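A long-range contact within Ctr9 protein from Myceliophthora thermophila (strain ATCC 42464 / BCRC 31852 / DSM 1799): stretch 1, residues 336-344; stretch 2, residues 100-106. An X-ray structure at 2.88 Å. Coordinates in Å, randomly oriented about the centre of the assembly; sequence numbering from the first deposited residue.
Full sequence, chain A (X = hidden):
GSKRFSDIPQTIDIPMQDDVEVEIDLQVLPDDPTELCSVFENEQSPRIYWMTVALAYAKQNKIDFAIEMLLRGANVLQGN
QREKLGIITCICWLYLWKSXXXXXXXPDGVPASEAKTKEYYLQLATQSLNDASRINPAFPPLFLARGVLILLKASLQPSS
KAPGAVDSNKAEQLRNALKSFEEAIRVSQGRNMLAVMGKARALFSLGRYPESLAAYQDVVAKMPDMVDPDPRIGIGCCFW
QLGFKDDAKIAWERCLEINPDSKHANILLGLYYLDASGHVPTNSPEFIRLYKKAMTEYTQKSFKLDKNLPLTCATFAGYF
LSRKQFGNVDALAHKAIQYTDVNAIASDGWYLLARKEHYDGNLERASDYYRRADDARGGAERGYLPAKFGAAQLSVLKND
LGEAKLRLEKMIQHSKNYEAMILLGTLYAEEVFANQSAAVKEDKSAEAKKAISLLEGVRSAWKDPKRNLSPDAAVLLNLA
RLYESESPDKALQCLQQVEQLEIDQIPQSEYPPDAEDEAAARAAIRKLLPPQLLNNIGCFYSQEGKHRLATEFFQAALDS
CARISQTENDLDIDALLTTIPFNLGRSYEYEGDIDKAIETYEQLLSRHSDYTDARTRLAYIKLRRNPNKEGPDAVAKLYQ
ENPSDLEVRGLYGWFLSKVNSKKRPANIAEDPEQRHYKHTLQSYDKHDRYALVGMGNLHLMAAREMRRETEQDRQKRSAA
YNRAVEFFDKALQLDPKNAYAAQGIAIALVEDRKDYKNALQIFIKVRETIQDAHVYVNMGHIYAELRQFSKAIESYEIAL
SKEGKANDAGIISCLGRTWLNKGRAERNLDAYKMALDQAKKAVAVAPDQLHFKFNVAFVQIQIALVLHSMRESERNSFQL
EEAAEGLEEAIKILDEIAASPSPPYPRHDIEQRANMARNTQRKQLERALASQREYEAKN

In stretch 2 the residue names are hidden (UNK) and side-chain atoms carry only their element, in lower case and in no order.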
# COMPACT_ATOMS: atom_id res chain seq x y z
N ALA A 336 -33.81 -17.71 -5.48
CA ALA A 336 -33.54 -17.20 -4.15
C ALA A 336 -33.96 -15.74 -4.04
O ALA A 336 -34.78 -15.40 -3.21
CB ALA A 336 -32.07 -17.39 -3.79
N ILE A 337 -33.42 -14.90 -4.91
CA ILE A 337 -33.69 -13.45 -4.88
C ILE A 337 -35.19 -13.13 -4.99
O ILE A 337 -35.70 -12.21 -4.34
CB ILE A 337 -32.94 -12.72 -6.04
CG1 ILE A 337 -31.42 -12.86 -5.88
CG2 ILE A 337 -33.31 -11.24 -6.09
CD1 ILE A 337 -30.63 -12.44 -7.10
N GLN A 338 -35.90 -13.92 -5.79
CA GLN A 338 -37.32 -13.67 -6.02
C GLN A 338 -38.15 -13.95 -4.78
O GLN A 338 -39.07 -13.18 -4.49
CB GLN A 338 -37.85 -14.52 -7.17
CG GLN A 338 -36.92 -14.58 -8.36
CD GLN A 338 -37.57 -15.09 -9.63
OE1 GLN A 338 -38.67 -15.64 -9.61
NE2 GLN A 338 -36.87 -14.92 -10.76
N TYR A 339 -37.81 -15.02 -4.04
CA TYR A 339 -38.67 -15.58 -2.98
C TYR A 339 -38.25 -15.33 -1.53
O TYR A 339 -38.57 -16.13 -0.66
CB TYR A 339 -38.82 -17.08 -3.22
CG TYR A 339 -39.77 -17.45 -4.34
CD1 TYR A 339 -40.78 -16.59 -4.75
CD2 TYR A 339 -39.69 -18.69 -4.95
CE1 TYR A 339 -41.66 -16.94 -5.76
CE2 TYR A 339 -40.57 -19.03 -5.95
CZ TYR A 339 -41.55 -18.15 -6.35
OH TYR A 339 -42.43 -18.50 -7.35
N THR A 340 -37.59 -14.22 -1.25
CA THR A 340 -36.96 -14.04 0.07
C THR A 340 -37.50 -12.89 0.89
O THR A 340 -37.60 -11.77 0.40
CB THR A 340 -35.45 -13.79 -0.07
OG1 THR A 340 -34.92 -14.65 -1.07
CG2 THR A 340 -34.77 -14.10 1.22
N ASP A 341 -37.78 -13.17 2.16
CA ASP A 341 -38.15 -12.14 3.11
C ASP A 341 -36.89 -11.36 3.55
O ASP A 341 -36.98 -10.24 4.02
CB ASP A 341 -38.80 -12.78 4.36
CG ASP A 341 -40.18 -13.42 4.08
OD1 ASP A 341 -41.20 -12.67 3.97
OD2 ASP A 341 -40.27 -14.67 4.03
N VAL A 342 -35.74 -12.00 3.40
CA VAL A 342 -34.47 -11.56 3.98
C VAL A 342 -33.58 -10.83 2.99
O VAL A 342 -33.34 -11.33 1.90
CB VAL A 342 -33.67 -12.79 4.50
CG1 VAL A 342 -32.45 -12.37 5.33
CG2 VAL A 342 -34.56 -13.69 5.34
N ASN A 343 -33.05 -9.69 3.38
CA ASN A 343 -32.18 -8.93 2.48
C ASN A 343 -30.84 -9.64 2.23
O ASN A 343 -30.36 -9.71 1.10
CB ASN A 343 -31.95 -7.51 3.01
CG ASN A 343 -33.25 -6.72 3.16
OD1 ASN A 343 -34.15 -6.78 2.31
ND2 ASN A 343 -33.36 -5.98 4.26
N ALA A 344 -30.25 -10.17 3.30
CA ALA A 344 -28.95 -10.85 3.24
C ALA A 344 -28.93 -11.88 2.13
O ALA A 344 -27.95 -11.98 1.37
CB ALA A 344 -28.61 -11.51 4.57
N UNK A 100 -46.37 -16.38 2.41
CA UNK A 100 -45.11 -17.09 2.55
C UNK A 100 -44.59 -17.63 1.21
O UNK A 100 -43.45 -17.38 0.84
c UNK A 100 -45.32 -17.66 5.03
c UNK A 100 -45.22 -18.19 3.60
c UNK A 100 -45.17 -18.74 6.10
c UNK A 100 -46.97 -18.46 7.78
n UNK A 100 -45.73 -18.24 7.35
n UNK A 100 -47.83 -19.23 7.10
n UNK A 100 -47.34 -17.91 8.93
N UNK A 101 -45.44 -18.33 0.48
CA UNK A 101 -45.09 -18.87 -0.84
C UNK A 101 -44.98 -17.82 -1.99
O UNK A 101 -44.61 -18.15 -3.11
o UNK A 101 -47.60 -22.15 -1.93
c UNK A 101 -46.09 -19.95 -1.23
c UNK A 101 -46.93 -22.32 -0.88
o UNK A 101 -47.04 -23.35 -0.19
c UNK A 101 -45.94 -21.25 -0.44
N UNK A 102 -45.29 -16.56 -1.70
CA UNK A 102 -45.26 -15.50 -2.71
C UNK A 102 -43.83 -15.05 -3.12
O UNK A 102 -42.85 -15.44 -2.50
c UNK A 102 -46.05 -14.30 -2.20
N UNK A 103 -43.72 -14.23 -4.18
CA UNK A 103 -42.47 -13.55 -4.56
C UNK A 103 -42.38 -12.10 -4.10
O UNK A 103 -43.39 -11.43 -3.95
c UNK A 103 -42.52 -13.56 -6.07
c UNK A 103 -44.71 -14.17 -5.27
c UNK A 103 -43.99 -13.45 -6.36
N UNK A 104 -41.16 -11.61 -3.90
CA UNK A 104 -40.92 -10.20 -3.65
C UNK A 104 -41.52 -9.39 -4.78
O UNK A 104 -42.36 -8.52 -4.56
c UNK A 104 -38.82 -9.80 -2.20
c UNK A 104 -36.85 -8.36 0.03
n UNK A 104 -36.11 -8.52 1.13
c UNK A 104 -37.44 -9.13 -2.27
c UNK A 104 -39.42 -9.90 -3.59
n UNK A 104 -36.71 -9.20 -1.01
n UNK A 104 -37.72 -7.35 -0.02
N UNK A 105 -41.09 -9.68 -6.01
CA UNK A 105 -41.69 -9.06 -7.20
C UNK A 105 -41.95 -10.11 -8.28
O UNK A 105 -41.25 -11.14 -8.34
c UNK A 105 -40.80 -7.92 -7.77
c UNK A 105 -40.16 -7.11 -6.65
c UNK A 105 -41.63 -7.00 -8.65
N UNK A 106 -42.97 -9.87 -9.09
CA UNK A 106 -43.32 -10.76 -10.21
C UNK A 106 -42.60 -10.26 -11.47
O UNK A 106 -41.98 -9.19 -11.42
c UNK A 106 -44.83 -10.80 -10.40

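Position 100 carries seven side-chain atoms: three carbons in a row, a nitrogen, and then a carbon bearing two more nitrogens. Its CA-to-CB bond points away from stretch 1, and the side chain makes no contact with it. This unbranched chain ending in a guanidinium is that of arginine. Arg100 lies in a helix; its NE and NH2 are hydrogen-bonded elsewhere in the structure.

Position 101 has three carbons, the third carrying two oxygens. The side chain also starts away from stretch 1 and does not touch it. The backbone does: the O of 101 lies over one face of the Tyr339 ring, 4.1 Å from Tyr339 CE1. A carboxylate at the end of two preceding carbons identifies glutamate, Glu101, one carbon longer than aspartate.

At position 102 a single carbon follows CA. This methyl group points away from stretch 1, and again the backbone makes the approach, with the O of 102 lying 3.3 Å from Tyr339 CD1. With one side-chain carbon, the residue is alanine, Ala102.

Position 103 has three carbons that close a ring onto the backbone nitrogen, one of them lying at bonding distance from N. The CA atoms of the two stretches come closest here, the CA of 103 lying 4.6 Å from Tyr339 CA. The same CA of 103 sits at the edge of the tyrosine ring, 3.5 Å from Tyr339 CD1, while the CB of 103 is 3.5 Å from Tyr339 CE1 in an apolar contact between the side chains. Such a ring belongs to proline, Pro103.

Position 104 again shows three carbons, a nitrogen and a carbon with two further nitrogens. Unlike the first such chain, this one starts toward stretch 1 and extends along the loop after Tyr339, passing Thr340 O, its end reaching Asn343. It is arginine. Arg104 NE comes within 3.1 Å of Thr340 O, which lies over a face of the guanidinium, so the angle is too poor for a hydrogen bond. Farther out, Arg104 NH2 is 2.9 Å from Asn343 OD1.

Position 105 has one carbon carrying two others. The side chain makes no contact with stretch 1, but the backbone N of 105 is 4.3 Å from Gln338 O. The beta-branched pattern is that of valine, and Val105 is exposed.

Position 106 has a single side-chain carbon, which points away and makes no contact. It is alanine, Ala106.

The contact is built on one backbone anchor and two side chains reaching in opposite directions across the gap. Where the helix of stretch 1 gives way to loop, Gln338 O accepts a hydrogen bond from Arg104 N (2.7 Å, N-H...O angle 161°), which holds the two stretches beside each other. Tyr339 bears on the backbone of 101 to 103 and on the proline ring, whereas Arg104 covers the loop leading to the next helix and has the largest area buried by the other stretch. The total buried surface is modest, 376 Å², yet it joins segments more than 230 residues apart in sequence.

Stretch 2 (100-106) REAPRVA
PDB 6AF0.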